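Local coordinates for protein hypothetical aldose 1-epimerase (Klebsiella pneumoniae subsp. pneumoniae MGH 78578, PDB 3TY1) that is of unproven function but probably binds carbohydrate, its beta-rich fold being that of the galactose mutarotase (aldose 1-epimerase) superfamily, at residues F77-G82 with Y349-D354; P156-I161 with R182-S187; S212-P217 with K284-Q289. All blocks are in the same frame, centred on the assembly; numbering follows the deposited sequence.

Interaction 1 (F77-G82 with Y349-D354); sequences FGSRMG and YTLLHD
The CG of Phe-77 stands anti to its carbonyl carbon (chi1 -56°), whereas His-353 holds its CG in the crowded position between backbone N and carbonyl carbon (chi1 57°), and these two choices lay one ring over the other. The result is an offset stack with planes 12° apart and centroids separated by 4.3 Å. The ring atom CD1 of Phe-77 sits over the centre of the imidazole, and the Phe-77 CB makes a CH-pi contact with the same face. Ser-79 is joined to the other segment through a water, which lies 2.7 Å from Ser-79 OG and donates to the carbonyl O of Leu-352 at 2.8 Å. Two sheets of the beta-supersandwich face each other here: 79-81 is an edge strand of the six-stranded sheet, and 349-352 ends a central strand of the ten-stranded one. Deeper in, Met-81, present as selenomethionine, extends beyond CG and slides past Leu-351 in the opposite direction. Its CE comes down on the strand backbone, 3.3 Å from Leu-351 N, and also reaches the Leu-351 CB at 3.6 Å. Leu-351 answers with CD1, 3.6 Å from the Met-81 CG, its own CG being anti to the backbone N. Phe-190 of the neighbouring strand 189-198 packs against both Met-81 and the Tyr-349 ring.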
loop_
_atom_site.group_PDB
_atom_site.type_symbol
_atom_site.label_atom_id
_atom_site.label_comp_id
_atom_site.label_asym_id
_atom_site.label_seq_id
_atom_site.Cartn_x
_atom_site.Cartn_y
_atom_site.Cartn_z
ATOM N N PHE A 77 24.103 15.539 25.290
ATOM C CA PHE A 77 24.444 16.715 26.073
ATOM C C PHE A 77 23.285 17.262 26.927
ATOM O O PHE A 77 23.167 18.472 27.094
ATOM C CB PHE A 77 25.006 17.787 25.132
ATOM C CG PHE A 77 26.195 17.313 24.322
ATOM C CD1 PHE A 77 27.481 17.350 24.869
ATOM C CD2 PHE A 77 26.027 16.791 23.029
ATOM C CE1 PHE A 77 28.594 16.929 24.123
ATOM C CE2 PHE A 77 27.131 16.338 22.282
ATOM C CZ PHE A 77 28.426 16.413 22.840
ATOM N N GLY A 78 22.428 16.380 27.425
ATOM C CA GLY A 78 21.293 16.771 28.266
ATOM C C GLY A 78 20.118 17.373 27.506
ATOM O O GLY A 78 19.253 17.994 28.099
ATOM N N SER A 79 20.068 17.185 26.192
ATOM C CA SER A 79 19.016 17.787 25.380
ATOM C C SER A 79 18.715 16.862 24.198
ATOM O O SER A 79 19.165 15.697 24.150
ATOM C CB SER A 79 19.461 19.201 24.932
ATOM O OG SER A 79 18.450 19.920 24.219
ATOM N N ARG A 80 17.941 17.374 23.256
ATOM C CA ARG A 80 17.606 16.617 22.055
ATOM C C ARG A 80 17.098 17.511 20.975
ATOM O O ARG A 80 16.616 18.603 21.257
ATOM C CB ARG A 80 16.509 15.579 22.319
ATOM C CG ARG A 80 15.136 16.145 22.531
ATOM C CD ARG A 80 13.999 15.121 22.381
ATOM N NE ARG A 80 12.752 15.892 22.508
ATOM C CZ ARG A 80 11.508 15.410 22.426
ATOM N NH1 ARG A 80 11.270 14.133 22.165
ATOM N NH2 ARG A 80 10.489 16.244 22.585
HETATM N N MSE A 81 17.183 17.010 19.742
HETATM C CA MSE A 81 16.509 17.596 18.612
HETATM C C MSE A 81 15.412 16.589 18.279
HETATM O O MSE A 81 15.681 15.422 17.947
HETATM C CB MSE A 81 17.432 17.773 17.397
HETATM C CG MSE A 81 18.700 18.604 17.633
HETATM SE SE MSE A 81 19.629 18.771 15.900
HETATM C CE MSE A 81 21.199 19.478 16.690
ATOM N N GLY A 82 14.176 17.024 18.384
ATOM C CA GLY A 82 13.049 16.157 18.072
ATOM C C GLY A 82 11.832 16.620 18.805
ATOM O O GLY A 82 11.866 17.643 19.560
ATOM N N TYR A 349 23.937 20.899 11.420
ATOM C CA TYR A 349 23.048 20.959 12.582
ATOM C C TYR A 349 23.885 20.847 13.847
ATOM O O TYR A 349 24.732 19.930 13.975
ATOM C CB TYR A 349 22.079 19.780 12.543
ATOM C CG TYR A 349 21.054 19.818 11.457
ATOM C CD1 TYR A 349 21.388 19.543 10.114
ATOM C CD2 TYR A 349 19.736 20.143 11.749
ATOM C CE1 TYR A 349 20.413 19.597 9.099
ATOM C CE2 TYR A 349 18.749 20.192 10.744
ATOM C CZ TYR A 349 19.108 19.924 9.422
ATOM O OH TYR A 349 18.129 19.969 8.453
ATOM N N THR A 350 23.713 21.803 14.760
ATOM C CA THR A 350 24.497 21.819 15.963
ATOM C C THR A 350 23.569 21.848 17.169
ATOM O O THR A 350 22.673 22.708 17.273
ATOM C CB THR A 350 25.441 23.031 16.025
ATOM O OG1 THR A 350 26.211 23.122 14.813
ATOM C CG2 THR A 350 26.378 22.939 17.251
ATOM N N LEU A 351 23.821 20.950 18.100
ATOM C CA LEU A 351 23.107 20.917 19.365
ATOM C C LEU A 351 23.903 21.817 20.339
ATOM O O LEU A 351 25.039 21.515 20.758
ATOM C CB LEU A 351 22.962 19.476 19.873
ATOM C CG LEU A 351 21.940 19.294 21.025
ATOM C CD1 LEU A 351 20.564 19.749 20.547
ATOM C CD2 LEU A 351 21.877 17.857 21.517
ATOM N N LEU A 352 23.290 22.946 20.673
ATOM C CA LEU A 352 23.887 23.971 21.516
ATOM C C LEU A 352 23.515 23.616 22.951
ATOM O O LEU A 352 22.322 23.436 23.281
ATOM C CB LEU A 352 23.337 25.344 21.095
ATOM C CG LEU A 352 23.342 25.716 19.580
ATOM C CD1 LEU A 352 22.544 26.986 19.343
ATOM C CD2 LEU A 352 24.765 25.833 19.010
ATOM N N HIS A 353 24.521 23.410 23.804
ATOM C CA HIS A 353 24.249 22.869 25.160
ATOM C C HIS A 353 24.840 23.719 26.283
ATOM O O HIS A 353 24.957 23.251 27.402
ATOM C CB HIS A 353 24.695 21.406 25.261
ATOM C CG HIS A 353 26.149 21.173 24.947
ATOM N ND1 HIS A 353 27.136 21.216 25.906
ATOM C CD2 HIS A 353 26.773 20.884 23.778
ATOM C CE1 HIS A 353 28.309 20.972 25.337
ATOM N NE2 HIS A 353 28.117 20.773 24.043
ATOM N N ASP A 354 25.255 24.945 25.981
ATOM C CA ASP A 354 25.586 25.904 27.038
ATOM C C ASP A 354 25.410 27.346 26.546
ATOM O O ASP A 354 25.225 27.580 25.348
ATOM C CB ASP A 354 26.956 25.623 27.698
ATOM C CG ASP A 354 28.141 25.845 26.763
ATOM O OD1 ASP A 354 28.036 26.629 25.799
ATOM O OD2 ASP A 354 29.204 25.238 27.026
HETATM O O HOH W 1 20.198 21.669 23.052
#

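Interaction 2 (P156-I161 with R182-S187); sequences PYEIRI and RYVPGS. With SO4 (sulfate ion), chain I.
Two straight backbone hydrogen bonds tie Ile-159 to Tyr-183, N to O and O to N, each 2.9 Å long. The Tyr-183 N-H lies in the plane of the Ile-159 carbonyl, whereas the Ile-159 N approaches the Tyr-183 carbonyl from above its plane. Packing is tight beside them, where Tyr-157 O comes within 3.1 Å of Pro-185 CD. On the packed face, which Ile-159 and Tyr-183 share, the Ile-159 CD1 reaches Pro-185 CG at 3.9 Å, and Phe-33 and Ile-35 of the opposing sheet cover Ile-159. The Tyr-183 OH donates along a lone pair of Ser-187 O, at the end of the type II turn from Val-184 to Ser-187, in which Gly-186 takes a positive phi. These residues form the open end of the antiparallel hairpin 159-169/173-183, part of the large sheet of the supersandwich. Across the sheet, on the more polar face, Arg-160 and Arg-182 run side by side as extended chains with matching chi1 near -55°. Their guanidiniums stack flat, centres 3.7 Å apart and planes at 7°, with Arg-160 NH1 over the centre of the Arg-182 group. Such like-charged stacking is probably made tolerable by the surrounding anions. Arg-160 NH2 forms a 3.0 Å salt bridge with Glu-158 OE1, which lies in the guanidinium plane, Glu-180 pairs with Arg-182 NE, and a sulfate, probably from the crystallisation liquor, bridges both tips. Here the contact is loose: Arg-160 NH1 lies 3.3 Å from sulfate O3, and the bonds from Arg-160 NH2 and from Arg-182 are all weak. Waters fill in at the periphery, one linking the carbonyl oxygens of Pro-156 and Pro-185, another donating to Glu-158 OE2. At the exposed end, Pro-156 CB meets Val-184 CG1 at 3.6 Å.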
loop_
_atom_site.group_PDB
_atom_site.type_symbol
_atom_site.label_atom_id
_atom_site.label_comp_id
_atom_site.label_asym_id
_atom_site.label_seq_id
_atom_site.Cartn_x
_atom_site.Cartn_y
_atom_site.Cartn_z
ATOM N N PRO A 156 39.851 11.441 13.773
ATOM C CA PRO A 156 38.739 11.357 14.716
ATOM C C PRO A 156 37.623 10.386 14.362
ATOM O O PRO A 156 36.548 10.487 14.947
ATOM C CB PRO A 156 38.227 12.826 14.752
ATOM C CG PRO A 156 38.391 13.271 13.349
ATOM C CD PRO A 156 39.706 12.650 12.903
ATOM N N TYR A 157 37.859 9.405 13.477
ATOM C CA TYR A 157 36.857 8.330 13.253
ATOM C C TYR A 157 35.507 8.818 12.773
ATOM O O TYR A 157 34.455 8.370 13.229
ATOM C CB TYR A 157 36.706 7.437 14.509
ATOM C CG TYR A 157 38.016 6.812 14.943
ATOM C CD1 TYR A 157 38.590 5.774 14.214
ATOM C CD2 TYR A 157 38.690 7.268 16.080
ATOM C CE1 TYR A 157 39.786 5.185 14.634
ATOM C CE2 TYR A 157 39.874 6.695 16.495
ATOM C CZ TYR A 157 40.427 5.666 15.778
ATOM O OH TYR A 157 41.610 5.105 16.216
ATOM N N GLU A 158 35.544 9.741 11.810
ATOM C CA GLU A 158 34.340 10.258 11.215
ATOM C C GLU A 158 33.497 9.112 10.618
ATOM O O GLU A 158 34.008 8.267 9.924
ATOM C CB GLU A 158 34.671 11.266 10.115
ATOM C CG GLU A 158 33.453 11.978 9.559
ATOM C CD GLU A 158 33.761 12.899 8.357
ATOM O OE1 GLU A 158 34.746 12.689 7.660
ATOM O OE2 GLU A 158 32.961 13.793 8.071
ATOM N N ILE A 159 32.196 9.160 10.904
ATOM C CA ILE A 159 31.217 8.209 10.452
ATOM C C ILE A 159 30.414 8.894 9.351
ATOM O O ILE A 159 30.034 10.045 9.500
ATOM C CB ILE A 159 30.273 7.824 11.594
ATOM C CG1 ILE A 159 31.077 7.184 12.754
ATOM C CG2 ILE A 159 29.099 6.881 11.086
ATOM C CD1 ILE A 159 30.221 7.097 14.078
ATOM N N ARG A 160 30.170 8.179 8.255
ATOM C CA ARG A 160 29.292 8.655 7.219
ATOM C C ARG A 160 28.255 7.597 6.934
ATOM O O ARG A 160 28.585 6.410 6.815
ATOM C CB ARG A 160 30.066 8.977 5.932
ATOM C CG ARG A 160 31.146 9.990 6.164
ATOM C CD ARG A 160 31.768 10.501 4.883
ATOM N NE ARG A 160 32.821 11.463 5.192
ATOM C CZ ARG A 160 33.496 12.186 4.295
ATOM N NH1 ARG A 160 33.254 12.066 3.007
ATOM N NH2 ARG A 160 34.416 13.057 4.706
ATOM N N ILE A 161 27.018 8.029 6.816
ATOM C CA ILE A 161 25.919 7.127 6.528
ATOM C C ILE A 161 25.252 7.642 5.267
ATOM O O ILE A 161 24.686 8.750 5.256
ATOM C CB ILE A 161 24.962 7.029 7.692
ATOM C CG1 ILE A 161 25.664 6.409 8.898
ATOM C CG2 ILE A 161 23.721 6.165 7.275
ATOM C CD1 ILE A 161 24.778 6.268 10.101
ATOM N N ARG A 182 27.080 12.974 8.132
ATOM C CA ARG A 182 28.451 12.836 8.624
ATOM C C ARG A 182 28.488 13.247 10.088
ATOM O O ARG A 182 27.924 14.278 10.480
ATOM C CB ARG A 182 29.397 13.711 7.838
ATOM C CG ARG A 182 29.333 13.502 6.369
ATOM C CD ARG A 182 30.488 14.259 5.679
ATOM N NE ARG A 182 30.323 14.200 4.231
ATOM C CZ ARG A 182 31.094 14.826 3.355
ATOM N NH1 ARG A 182 32.097 15.597 3.762
ATOM N NH2 ARG A 182 30.833 14.695 2.061
ATOM N N TYR A 183 29.133 12.430 10.906
ATOM C CA TYR A 183 29.212 12.702 12.336
ATOM C C TYR A 183 30.569 12.287 12.876
ATOM O O TYR A 183 30.994 11.167 12.643
ATOM C CB TYR A 183 28.078 11.962 13.077
ATOM C CG TYR A 183 28.192 12.174 14.568
ATOM C CD1 TYR A 183 28.025 13.450 15.110
ATOM C CD2 TYR A 183 28.453 11.136 15.426
ATOM C CE1 TYR A 183 28.172 13.694 16.474
ATOM C CE2 TYR A 183 28.612 11.370 16.804
ATOM C CZ TYR A 183 28.473 12.659 17.320
ATOM O OH TYR A 183 28.635 12.860 18.690
ATOM N N VAL A 184 31.248 13.205 13.577
ATOM C CA VAL A 184 32.490 12.916 14.251
ATOM C C VAL A 184 32.138 12.510 15.705
ATOM O O VAL A 184 31.531 13.278 16.457
ATOM C CB VAL A 184 33.473 14.103 14.250
ATOM C CG1 VAL A 184 34.736 13.746 15.058
ATOM C CG2 VAL A 184 33.834 14.494 12.847
ATOM N N PRO A 185 32.518 11.287 16.107
ATOM C CA PRO A 185 32.218 10.841 17.462
ATOM C C PRO A 185 32.615 11.829 18.534
ATOM O O PRO A 185 33.687 12.396 18.469
ATOM C CB PRO A 185 33.036 9.553 17.570
ATOM C CG PRO A 185 32.875 8.959 16.259
ATOM C CD PRO A 185 33.013 10.160 15.292
ATOM N N GLY A 186 31.722 12.086 19.482
ATOM C CA GLY A 186 31.982 13.090 20.539
ATOM C C GLY A 186 31.575 14.534 20.227
ATOM O O GLY A 186 31.509 15.370 21.129
ATOM N N SER A 187 31.302 14.820 18.964
ATOM C CA SER A 187 30.919 16.150 18.518
ATOM C C SER A 187 29.485 16.476 18.937
ATOM O O SER A 187 28.650 15.571 19.121
ATOM C CB SER A 187 30.966 16.225 16.969
ATOM O OG SER A 187 30.725 17.585 16.551
HETATM S S SO4 I . 35.253 14.967 1.499
HETATM O O1 SO4 I . 35.331 15.672 2.779
HETATM O O2 SO4 I . 36.081 15.672 0.531
HETATM O O3 SO4 I . 35.789 13.625 1.649
HETATM O O4 SO4 I . 33.904 14.990 0.955
HETATM O O HOH W 2 36.084 11.582 17.452
HETATM O O HOH W 3 33.810 15.709 6.593
#

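Interaction 3 (S212-P217 with K284-Q289); sequences SNFGTP and KGASIQ
Phe-214 carries this contact, its ring lying between strands 212-214 and 285-289. From CB the side chain sets out with CG anti to the carbonyl carbon (chi1 -53°), beside the backbone N, and chi2 of -85° then fixes the turn of the ring. Along one side of the ring, CD1 comes within 3.7 Å of the Ala-286 CB, and the next atom, CE1, closes on that methyl to 3.4 Å, a tight fit. At the tip, CZ meets the Ile-288 CD1 at 4.0 Å, and CE2 lies at nearly the same distance from it; this methyl is at the ring edge, in its plane. Ile-288 gets there with CG1 anti to its carbonyl carbon and an extended chain beyond CG1, and the same CD1 also touches Ser-212 CB at 3.6 Å. The hydroxyl of Ser-212 hydrogen-bonds to Tyr-349 OH and to the carbonyl of Tyr-210, which satisfies it amid apolar neighbours. Farther out, the contact loosens to Pro-217, whose CG is 4.4 Å from the Lys-284 CD. Met-81 and Ile-315 also touch Phe-214. The two strand axes are 9.5 Å apart and run nearly antiparallel at 169°, too far for backbone pairing, so that side chains bridge the gap. This is face-to-face packing of strands from two different sheets, as in the layered beta-sheets of the supersandwich fold found in the galactose mutarotase superfamily.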
loop_
_atom_site.group_PDB
_atom_site.type_symbol
_atom_site.label_atom_id
_atom_site.label_comp_id
_atom_site.label_asym_id
_atom_site.label_seq_id
_atom_site.Cartn_x
_atom_site.Cartn_y
_atom_site.Cartn_z
ATOM N N SER A 212 12.874 20.637 9.460
ATOM C CA SER A 212 13.636 20.313 10.680
ATOM C C SER A 212 12.846 20.741 11.906
ATOM O O SER A 212 12.494 21.925 12.040
ATOM C CB SER A 212 15.019 20.952 10.582
ATOM O OG SER A 212 15.633 20.676 9.296
ATOM N N ASN A 213 12.604 19.807 12.832
ATOM C CA ASN A 213 11.568 19.954 13.854
ATOM C C ASN A 213 12.094 19.811 15.265
ATOM O O ASN A 213 12.745 18.817 15.583
ATOM C CB ASN A 213 10.463 18.912 13.551
ATOM C CG ASN A 213 10.103 18.891 12.063
ATOM O OD1 ASN A 213 9.799 19.923 11.507
ATOM N ND2 ASN A 213 10.183 17.733 11.422
ATOM N N PHE A 214 11.792 20.794 16.116
ATOM C CA PHE A 214 12.394 20.881 17.459
ATOM C C PHE A 214 11.279 21.122 18.463
ATOM O O PHE A 214 10.464 22.018 18.276
ATOM C CB PHE A 214 13.415 22.043 17.534
ATOM C CG PHE A 214 14.464 21.988 16.461
ATOM C CD1 PHE A 214 15.616 21.224 16.618
ATOM C CD2 PHE A 214 14.267 22.648 15.254
ATOM C CE1 PHE A 214 16.586 21.160 15.597
ATOM C CE2 PHE A 214 15.196 22.565 14.243
ATOM C CZ PHE A 214 16.391 21.828 14.419
ATOM N N GLY A 215 11.221 20.284 19.494
ATOM C CA GLY A 215 10.227 20.432 20.563
ATOM C C GLY A 215 10.977 20.629 21.863
ATOM O O GLY A 215 12.130 21.162 21.879
ATOM N N THR A 216 10.354 20.211 22.960
ATOM C CA THR A 216 11.007 20.295 24.268
ATOM C C THR A 216 12.279 19.413 24.266
ATOM O O THR A 216 12.322 18.421 23.550
ATOM C CB THR A 216 10.059 19.870 25.427
ATOM O OG1 THR A 216 9.660 18.514 25.237
ATOM C CG2 THR A 216 8.823 20.748 25.468
ATOM N N PRO A 217 13.302 19.748 25.071
ATOM C CA PRO A 217 13.450 20.836 26.043
ATOM C C PRO A 217 13.919 22.165 25.491
ATOM O O PRO A 217 14.129 23.094 26.274
ATOM C CB PRO A 217 14.533 20.310 26.980
ATOM C CG PRO A 217 15.399 19.446 26.084
ATOM C CD PRO A 217 14.515 18.890 25.019
ATOM N N LYS A 284 20.318 26.283 25.991
ATOM C CA LYS A 284 20.074 25.149 25.134
ATOM C C LYS A 284 19.569 25.658 23.802
ATOM O O LYS A 284 18.862 26.643 23.746
ATOM C CB LYS A 284 19.010 24.216 25.698
ATOM C CG LYS A 284 19.463 23.424 26.889
ATOM C CD LYS A 284 18.361 22.463 27.314
ATOM C CE LYS A 284 18.806 21.560 28.452
ATOM N NZ LYS A 284 19.092 22.291 29.719
ATOM N N GLY A 285 19.897 24.952 22.736
ATOM C CA GLY A 285 19.353 25.282 21.435
ATOM C C GLY A 285 19.784 24.375 20.333
ATOM O O GLY A 285 20.463 23.380 20.566
ATOM N N ALA A 286 19.381 24.726 19.116
ATOM C CA ALA A 286 19.811 23.991 17.927
ATOM C C ALA A 286 19.936 24.978 16.829
ATOM O O ALA A 286 19.061 25.841 16.676
ATOM C CB ALA A 286 18.817 22.883 17.524
ATOM N N SER A 287 21.003 24.842 16.053
ATOM C CA SER A 287 21.257 25.734 14.914
ATOM C C SER A 287 21.402 24.918 13.650
ATOM O O SER A 287 21.842 23.745 13.692
ATOM C CB SER A 287 22.533 26.555 15.138
ATOM O OG SER A 287 23.677 25.751 15.173
ATOM N N ILE A 288 20.987 25.525 12.555
ATOM C CA ILE A 288 21.094 24.939 11.241
ATOM C C ILE A 288 21.817 25.924 10.368
ATOM O O ILE A 288 21.383 27.087 10.219
ATOM C CB ILE A 288 19.700 24.612 10.584
ATOM C CG1 ILE A 288 18.820 23.793 11.510
ATOM C CG2 ILE A 288 19.843 23.844 9.272
ATOM C CD1 ILE A 288 17.380 23.576 10.966
ATOM N N GLN A 289 22.917 25.482 9.793
ATOM C CA GLN A 289 23.621 26.237 8.775
ATOM C C GLN A 289 23.229 25.708 7.427
ATOM O O GLN A 289 23.220 24.508 7.224
ATOM C CB GLN A 289 25.138 26.118 8.925
ATOM C CG GLN A 289 25.974 26.776 7.790
ATOM C CD GLN A 289 27.484 26.536 7.940
ATOM O OE1 GLN A 289 27.949 26.103 8.991
ATOM N NE2 GLN A 289 28.224 26.765 6.873
#

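All three contacts reach the ten-stranded sheet, but at different depths. Interaction 3 is the most buried and almost wholly apolar; interaction 1, about 7 Å away between centres, mixes a buried selenomethionine-leucine core with a partly exposed ring stack and a water bridge; interaction 2, about 20 Å from interaction 3 between centres, pairs neighbouring strands by backbone bonds and carries charge on its outer face. Interactions 1 and 3 use adjacent strands, 342-352 and 285-291, and are joined by the Tyr-349 to Ser-212 hydroxyl pair and by a probable backbone hydrogen bond between Gly-215 N and Gly-82 O. Phe-77 of interaction 1 packs on the turn of interaction 2 at Gly-186 and Ser-187.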